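Local structure of putative sugar phosphate isomerase (Acidithiobacillus ferrooxidans, 3L2H) at residues T60-H65 / T82-Q87; K136-N141 / W145-M150. The protein probably acts as a sugar phosphate isomerase of the cupin superfamily and is likely to bind a metal ion. One frame throughout, in Å; residues are numbered along the deposited sequence.

Interaction 1: residues T60-H65 / T82-Q87; sequences TEYHLH and TMENDQ
The Tyr62 ring reaches across to Thr82 and Glu84 at the tip of the 79-83/86-90 hairpin. CG lies anti to the backbone N (chi1 -171°), which swings the ring out of its loop toward the hairpin. Its CE1 meets the methyl CG2 of Thr82 at 3.9 Å, the two side chains crossing at about a right angle. The hydroxyl goes further and comes to rest on backbone: OH is 3.1 Å from Glu84 CA, a snug fit. Glu84 sits in the type II' turn Met83-Asp86, closed by Met83 N to Asp86 O and Asp86 N to Met83 O, each 2.9 Å; its own carboxylate is bound through OE2 to the amide of Ala104. With an alanine here, the Thr82 methyl and the turn backbone would probably lose their cover, opening a gap between loop and hairpin. Beside Tyr62, His63 ND1 donates to Glu61 O (2.9 Å) with the acceptor in its ring plane, while NE2 bonds to Glu70. His63, His65 and Glu70 match the HxH...E pattern of the first cupin motif, and His105, whose ring meets His63, fits the second; together they probably form the metal site of the cupin barrel.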
loop_
_atom_site.group_PDB
_atom_site.type_symbol
_atom_site.label_atom_id
_atom_site.label_comp_id
_atom_site.label_asym_id
_atom_site.label_seq_id
_atom_site.Cartn_x
_atom_site.Cartn_y
_atom_site.Cartn_z
ATOM N N THR B 60 -9.736 -24.889 10.108
ATOM C CA THR B 60 -9.505 -24.409 8.757
ATOM C C THR B 60 -9.143 -25.578 7.843
ATOM O O THR B 60 -9.111 -26.713 8.287
ATOM C CB THR B 60 -8.311 -23.386 8.751
ATOM O OG1 THR B 60 -8.263 -22.696 7.502
ATOM C CG2 THR B 60 -6.981 -24.112 9.030
ATOM N N GLU B 61 -8.932 -25.312 6.562
ATOM C CA GLU B 61 -8.209 -26.263 5.719
ATOM C C GLU B 61 -6.758 -25.873 5.784
ATOM O O GLU B 61 -6.424 -24.687 5.652
ATOM C CB GLU B 61 -8.687 -26.215 4.268
ATOM C CG GLU B 61 -7.795 -26.996 3.294
ATOM C CD GLU B 61 -7.783 -28.501 3.522
ATOM O OE1 GLU B 61 -8.638 -28.991 4.294
ATOM O OE2 GLU B 61 -6.933 -29.239 2.919
ATOM N N TYR B 62 -5.889 -26.843 6.041
ATOM C CA TYR B 62 -4.423 -26.663 6.065
ATOM C C TYR B 62 -3.980 -25.686 4.999
ATOM O O TYR B 62 -4.199 -25.927 3.810
ATOM C CB TYR B 62 -3.788 -28.008 5.838
ATOM C CG TYR B 62 -2.291 -28.121 6.019
ATOM C CD1 TYR B 62 -1.693 -27.959 7.268
ATOM C CD2 TYR B 62 -1.475 -28.401 4.935
ATOM C CE1 TYR B 62 -0.301 -28.100 7.433
ATOM C CE2 TYR B 62 -0.103 -28.563 5.079
ATOM C CZ TYR B 62 0.472 -28.410 6.325
ATOM O OH TYR B 62 1.811 -28.549 6.438
ATOM N N HIS B 63 -3.370 -24.568 5.424
ATOM C CA HIS B 63 -3.079 -23.501 4.476
ATOM C C HIS B 63 -1.861 -22.636 4.839
ATOM O O HIS B 63 -1.383 -22.618 5.978
ATOM C CB HIS B 63 -4.324 -22.604 4.318
ATOM C CG HIS B 63 -4.595 -21.759 5.519
ATOM N ND1 HIS B 63 -5.438 -22.152 6.534
ATOM C CD2 HIS B 63 -4.032 -20.593 5.933
ATOM C CE1 HIS B 63 -5.450 -21.229 7.480
ATOM N NE2 HIS B 63 -4.573 -20.290 7.161
ATOM N N LEU B 64 -1.400 -21.897 3.829
ATOM C CA LEU B 64 -0.255 -21.006 3.926
ATOM C C LEU B 64 -0.605 -19.712 3.223
ATOM O O LEU B 64 -0.967 -19.720 2.040
ATOM C CB LEU B 64 0.955 -21.624 3.222
ATOM C CG LEU B 64 2.225 -20.781 3.209
ATOM C CD1 LEU B 64 2.843 -20.662 4.599
ATOM C CD2 LEU B 64 3.233 -21.404 2.255
ATOM N N HIS B 65 -0.503 -18.596 3.937
ATOM C CA HIS B 65 -0.674 -17.266 3.337
ATOM C C HIS B 65 0.666 -16.711 2.842
ATOM O O HIS B 65 1.686 -16.815 3.509
ATOM C CB HIS B 65 -1.193 -16.258 4.361
ATOM C CG HIS B 65 -2.612 -16.448 4.769
ATOM N ND1 HIS B 65 -3.650 -15.847 4.102
ATOM C CD2 HIS B 65 -3.162 -17.083 5.832
ATOM C CE1 HIS B 65 -4.791 -16.172 4.690
ATOM N NE2 HIS B 65 -4.523 -16.921 5.740
ATOM N N THR B 82 -1.073 -28.513 13.777
ATOM C CA THR B 82 -0.206 -29.055 12.759
ATOM C C THR B 82 0.447 -27.901 12.021
ATOM O O THR B 82 -0.250 -27.021 11.536
ATOM C CB THR B 82 -1.003 -29.933 11.755
ATOM O OG1 THR B 82 -1.537 -31.039 12.471
ATOM C CG2 THR B 82 -0.154 -30.434 10.593
HETATM N N MSE B 83 1.779 -27.905 11.960
HETATM C CA MSE B 83 2.546 -26.937 11.183
HETATM C C MSE B 83 3.573 -27.691 10.394
HETATM O O MSE B 83 4.375 -28.414 10.959
HETATM C CB MSE B 83 3.256 -25.892 12.057
HETATM C CG MSE B 83 2.337 -25.018 12.815
HETATM SE SE MSE B 83 3.305 -23.573 13.802
HETATM C CE MSE B 83 4.121 -24.685 15.208
ATOM N N GLU B 84 3.542 -27.530 9.065
ATOM C CA GLU B 84 4.403 -28.308 8.174
ATOM C C GLU B 84 4.325 -29.793 8.572
ATOM O O GLU B 84 3.233 -30.337 8.631
ATOM C CB GLU B 84 5.814 -27.730 8.181
ATOM C CG GLU B 84 5.854 -26.271 7.684
ATOM C CD GLU B 84 5.555 -26.166 6.184
ATOM O OE1 GLU B 84 6.108 -26.998 5.413
ATOM O OE2 GLU B 84 4.771 -25.290 5.775
ATOM N N ASN B 85 5.442 -30.451 8.861
ATOM C CA ASN B 85 5.422 -31.875 9.239
ATOM C C ASN B 85 5.364 -32.123 10.751
ATOM O O ASN B 85 5.861 -33.172 11.221
ATOM C CB ASN B 85 6.700 -32.636 8.791
ATOM C CG ASN B 85 7.101 -32.395 7.348
ATOM O OD1 ASN B 85 6.317 -31.914 6.520
ATOM N ND2 ASN B 85 8.354 -32.749 7.030
ATOM N N ASP B 86 4.853 -31.182 11.542
ATOM C CA ASP B 86 4.984 -31.314 12.995
ATOM C C ASP B 86 3.624 -31.108 13.618
ATOM O O ASP B 86 2.794 -30.346 13.090
ATOM C CB ASP B 86 5.980 -30.281 13.545
ATOM C CG ASP B 86 7.323 -30.284 12.797
ATOM O OD1 ASP B 86 7.827 -31.379 12.503
ATOM O OD2 ASP B 86 7.866 -29.187 12.485
ATOM N N GLN B 87 3.405 -31.757 14.757
ATOM C CA GLN B 87 2.190 -31.558 15.510
ATOM C C GLN B 87 2.554 -31.166 16.915
ATOM O O GLN B 87 3.488 -31.706 17.473
ATOM C CB GLN B 87 1.366 -32.815 15.570
ATOM C CG GLN B 87 0.923 -33.293 14.233
ATOM C CD GLN B 87 -0.321 -34.093 14.387
ATOM O OE1 GLN B 87 -1.340 -33.804 13.749
ATOM N NE2 GLN B 87 -0.297 -35.046 15.310
#

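Interaction 2: residues K136-N141 / W145-M150; sequences KRLYRN and WNLVDM
Arg140 lies alongside Trp145, both side chains pointing the same way, and its aliphatic part covers one face of the indole. CB stops short of the ring; CG, anti to the backbone N (chi1 -173°), comes within 3.9 Å of Trp145 CE2. CD drops closest, 3.4 Å from CZ2 and 3.6 Å from the centroid of the six-membered ring, a CH-pi contact over the face but off toward the rim. A bend at chi3 (48°) then takes the chain away: CZ stands 5.8 Å from that centroid, at most a weak cation-pi attraction, with guanidinium and ring planes 53° apart. At the tip NH2 forms a salt bridge with Glu68 and NH1 bonds to Leu124 O. On the same side of the sheet Leu138 approaches obliquely, its CD2 3.9 Å from Trp145 CE3, and Leu147 CD1 packs on Leu138 CB. Farther along, a water joins Lys136 NZ to Asp149 OD1. On the other side of the sheet, Val148 CG2 meets the edge of the Tyr139 ring at CE2 (3.8 Å), while Arg137 CG lies over one face of that ring. Four backbone bonds of 2.9 Å, two each for Arg137-Val148 and Tyr139-Asn146, fix the register. The arrangement is an antiparallel beta hairpin, and its 145-148 edge pairs with a strand of the third subunit, continuing the sheet across the interface.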
loop_
_atom_site.group_PDB
_atom_site.type_symbol
_atom_site.label_atom_id
_atom_site.label_comp_id
_atom_site.label_asym_id
_atom_site.label_seq_id
_atom_site.Cartn_x
_atom_site.Cartn_y
_atom_site.Cartn_z
ATOM N N LYS B 136 -3.987 -27.031 -4.419
ATOM C CA LYS B 136 -4.557 -25.805 -4.971
ATOM C C LYS B 136 -3.895 -24.533 -4.439
ATOM O O LYS B 136 -3.505 -24.468 -3.291
ATOM C CB LYS B 136 -6.066 -25.734 -4.664
ATOM C CG LYS B 136 -6.905 -26.788 -5.423
ATOM C CD LYS B 136 -8.273 -26.797 -4.943
ATOM C CE LYS B 136 -9.060 -28.080 -5.387
ATOM N NZ LYS B 136 -8.775 -28.460 -6.778
ATOM N N ARG B 137 -3.847 -23.527 -5.298
ATOM C CA ARG B 137 -3.381 -22.204 -4.953
ATOM C C ARG B 137 -4.525 -21.257 -5.249
ATOM O O ARG B 137 -5.116 -21.309 -6.336
ATOM C CB ARG B 137 -2.158 -21.811 -5.771
ATOM C CG ARG B 137 -1.696 -20.361 -5.517
ATOM C CD ARG B 137 -0.270 -20.123 -5.996
ATOM N NE ARG B 137 0.682 -20.708 -5.074
ATOM C CZ ARG B 137 1.997 -20.641 -5.228
ATOM N NH1 ARG B 137 2.519 -19.987 -6.270
ATOM N NH2 ARG B 137 2.794 -21.194 -4.340
ATOM N N LEU B 138 -4.823 -20.397 -4.282
ATOM C CA LEU B 138 -5.822 -19.346 -4.459
ATOM C C LEU B 138 -5.144 -17.976 -4.619
ATOM O O LEU B 138 -4.371 -17.602 -3.778
ATOM C CB LEU B 138 -6.724 -19.279 -3.255
ATOM C CG LEU B 138 -7.711 -18.107 -3.186
ATOM C CD1 LEU B 138 -8.772 -18.228 -4.244
ATOM C CD2 LEU B 138 -8.324 -18.037 -1.775
ATOM N N TYR B 139 -5.477 -17.250 -5.685
ATOM C CA TYR B 139 -4.995 -15.917 -5.888
ATOM C C TYR B 139 -6.213 -15.049 -5.639
ATOM O O TYR B 139 -7.236 -15.239 -6.309
ATOM C CB TYR B 139 -4.529 -15.719 -7.312
ATOM C CG TYR B 139 -3.426 -16.620 -7.788
ATOM C CD1 TYR B 139 -2.093 -16.276 -7.623
ATOM C CD2 TYR B 139 -3.724 -17.807 -8.441
ATOM C CE1 TYR B 139 -1.072 -17.150 -8.103
ATOM C CE2 TYR B 139 -2.756 -18.659 -8.875
ATOM C CZ TYR B 139 -1.413 -18.300 -8.737
ATOM O OH TYR B 139 -0.484 -19.163 -9.231
ATOM N N ARG B 140 -6.143 -14.165 -4.635
ATOM C CA ARG B 140 -7.257 -13.288 -4.339
ATOM C C ARG B 140 -6.806 -11.856 -4.590
ATOM O O ARG B 140 -5.855 -11.392 -4.003
ATOM C CB ARG B 140 -7.746 -13.465 -2.905
ATOM C CG ARG B 140 -9.013 -12.660 -2.656
ATOM C CD ARG B 140 -9.559 -12.831 -1.218
ATOM N NE ARG B 140 -8.569 -12.683 -0.182
ATOM C CZ ARG B 140 -8.075 -11.517 0.205
ATOM N NH1 ARG B 140 -8.443 -10.405 -0.407
ATOM N NH2 ARG B 140 -7.137 -11.470 1.140
ATOM N N ASN B 141 -7.526 -11.195 -5.467
ATOM C CA ASN B 141 -7.160 -9.884 -6.001
ATOM C C ASN B 141 -8.366 -8.983 -6.033
ATOM O O ASN B 141 -9.113 -8.960 -6.994
ATOM C CB ASN B 141 -6.520 -10.072 -7.399
ATOM C CG ASN B 141 -5.118 -10.707 -7.293
ATOM O OD1 ASN B 141 -4.242 -10.154 -6.586
ATOM N ND2 ASN B 141 -4.904 -11.843 -7.932
ATOM N N TRP B 145 -11.486 -13.828 -7.220
ATOM C CA TRP B 145 -10.914 -15.000 -6.546
ATOM C C TRP B 145 -10.641 -16.040 -7.626
ATOM O O TRP B 145 -11.560 -16.392 -8.394
ATOM C CB TRP B 145 -11.853 -15.602 -5.514
ATOM C CG TRP B 145 -12.196 -14.740 -4.344
ATOM C CD1 TRP B 145 -12.656 -13.471 -4.368
ATOM C CD2 TRP B 145 -12.142 -15.126 -2.985
ATOM N NE1 TRP B 145 -12.902 -13.027 -3.086
ATOM C CE2 TRP B 145 -12.588 -14.021 -2.214
ATOM C CE3 TRP B 145 -11.789 -16.298 -2.342
ATOM C CZ2 TRP B 145 -12.675 -14.052 -0.840
ATOM C CZ3 TRP B 145 -11.863 -16.328 -0.924
ATOM C CH2 TRP B 145 -12.307 -15.211 -0.208
ATOM N N ASN B 146 -9.386 -16.476 -7.724
ATOM C CA ASN B 146 -8.967 -17.392 -8.779
ATOM C C ASN B 146 -8.299 -18.631 -8.146
ATOM O O ASN B 146 -7.267 -18.504 -7.540
ATOM C CB ASN B 146 -7.958 -16.753 -9.756
ATOM C CG ASN B 146 -8.527 -15.708 -10.693
ATOM O OD1 ASN B 146 -7.725 -15.094 -11.453
ATOM N ND2 ASN B 146 -9.862 -15.497 -10.706
ATOM N N LEU B 147 -8.910 -19.814 -8.282
ATOM C CA LEU B 147 -8.400 -21.052 -7.689
ATOM C C LEU B 147 -7.817 -21.909 -8.823
ATOM O O LEU B 147 -8.496 -22.173 -9.812
ATOM C CB LEU B 147 -9.500 -21.788 -6.960
ATOM C CG LEU B 147 -9.142 -22.945 -6.020
ATOM C CD1 LEU B 147 -8.340 -22.471 -4.787
ATOM C CD2 LEU B 147 -10.439 -23.658 -5.635
ATOM N N VAL B 148 -6.579 -22.354 -8.637
ATOM C CA VAL B 148 -5.812 -23.030 -9.666
ATOM C C VAL B 148 -5.160 -24.275 -9.128
ATOM O O VAL B 148 -4.611 -24.271 -8.040
ATOM C CB VAL B 148 -4.726 -22.105 -10.254
ATOM C CG1 VAL B 148 -3.997 -22.792 -11.399
ATOM C CG2 VAL B 148 -5.355 -20.770 -10.742
ATOM N N ASP B 149 -5.300 -25.378 -9.851
ATOM C CA ASP B 149 -4.604 -26.598 -9.453
ATOM C C ASP B 149 -3.105 -26.350 -9.548
ATOM O O ASP B 149 -2.634 -25.724 -10.467
ATOM C CB ASP B 149 -4.955 -27.767 -10.359
ATOM C CG ASP B 149 -4.246 -29.074 -9.931
ATOM O OD1 ASP B 149 -4.772 -29.750 -9.027
ATOM O OD2 ASP B 149 -3.191 -29.437 -10.541
HETATM N N MSE B 150 -2.337 -26.877 -8.611
HETATM C CA MSE B 150 -0.936 -26.514 -8.575
HETATM C C MSE B 150 -0.146 -26.998 -9.805
HETATM O O MSE B 150 0.822 -26.346 -10.214
HETATM C CB MSE B 150 -0.311 -27.001 -7.260
HETATM C CG MSE B 150 -0.630 -26.083 -6.041
HETATM SE SE MSE B 150 0.104 -26.983 -4.461
HETATM C CE MSE B 150 -0.298 -25.568 -3.178
HETATM O O HOH W 1 -6.537 -29.888 -7.090
#

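Overall arrangement
The two contacts follow one another along the chain, with centres about 18 Å apart and nearest atoms about 6 Å apart. Strand 126-131 connects them: it lies between strand 64-65 of interaction 1 and strand 136-141 of interaction 2 in one antiparallel sheet. Asp130 bonds to Leu64 through its backbone and forms a salt bridge with Arg137 through its carboxylate; Asp127 accepts from His65 through its carboxylate and pairs by backbone with Arg140. Interaction 1 adjoins the probable metal site, whereas interaction 2, centred about 17 Å from the centre of the chain, belongs to the periphery. They also face different neighbours: Asp86 bonds to Thr4 of the second subunit, and Tyr139 to Asn146 of the third.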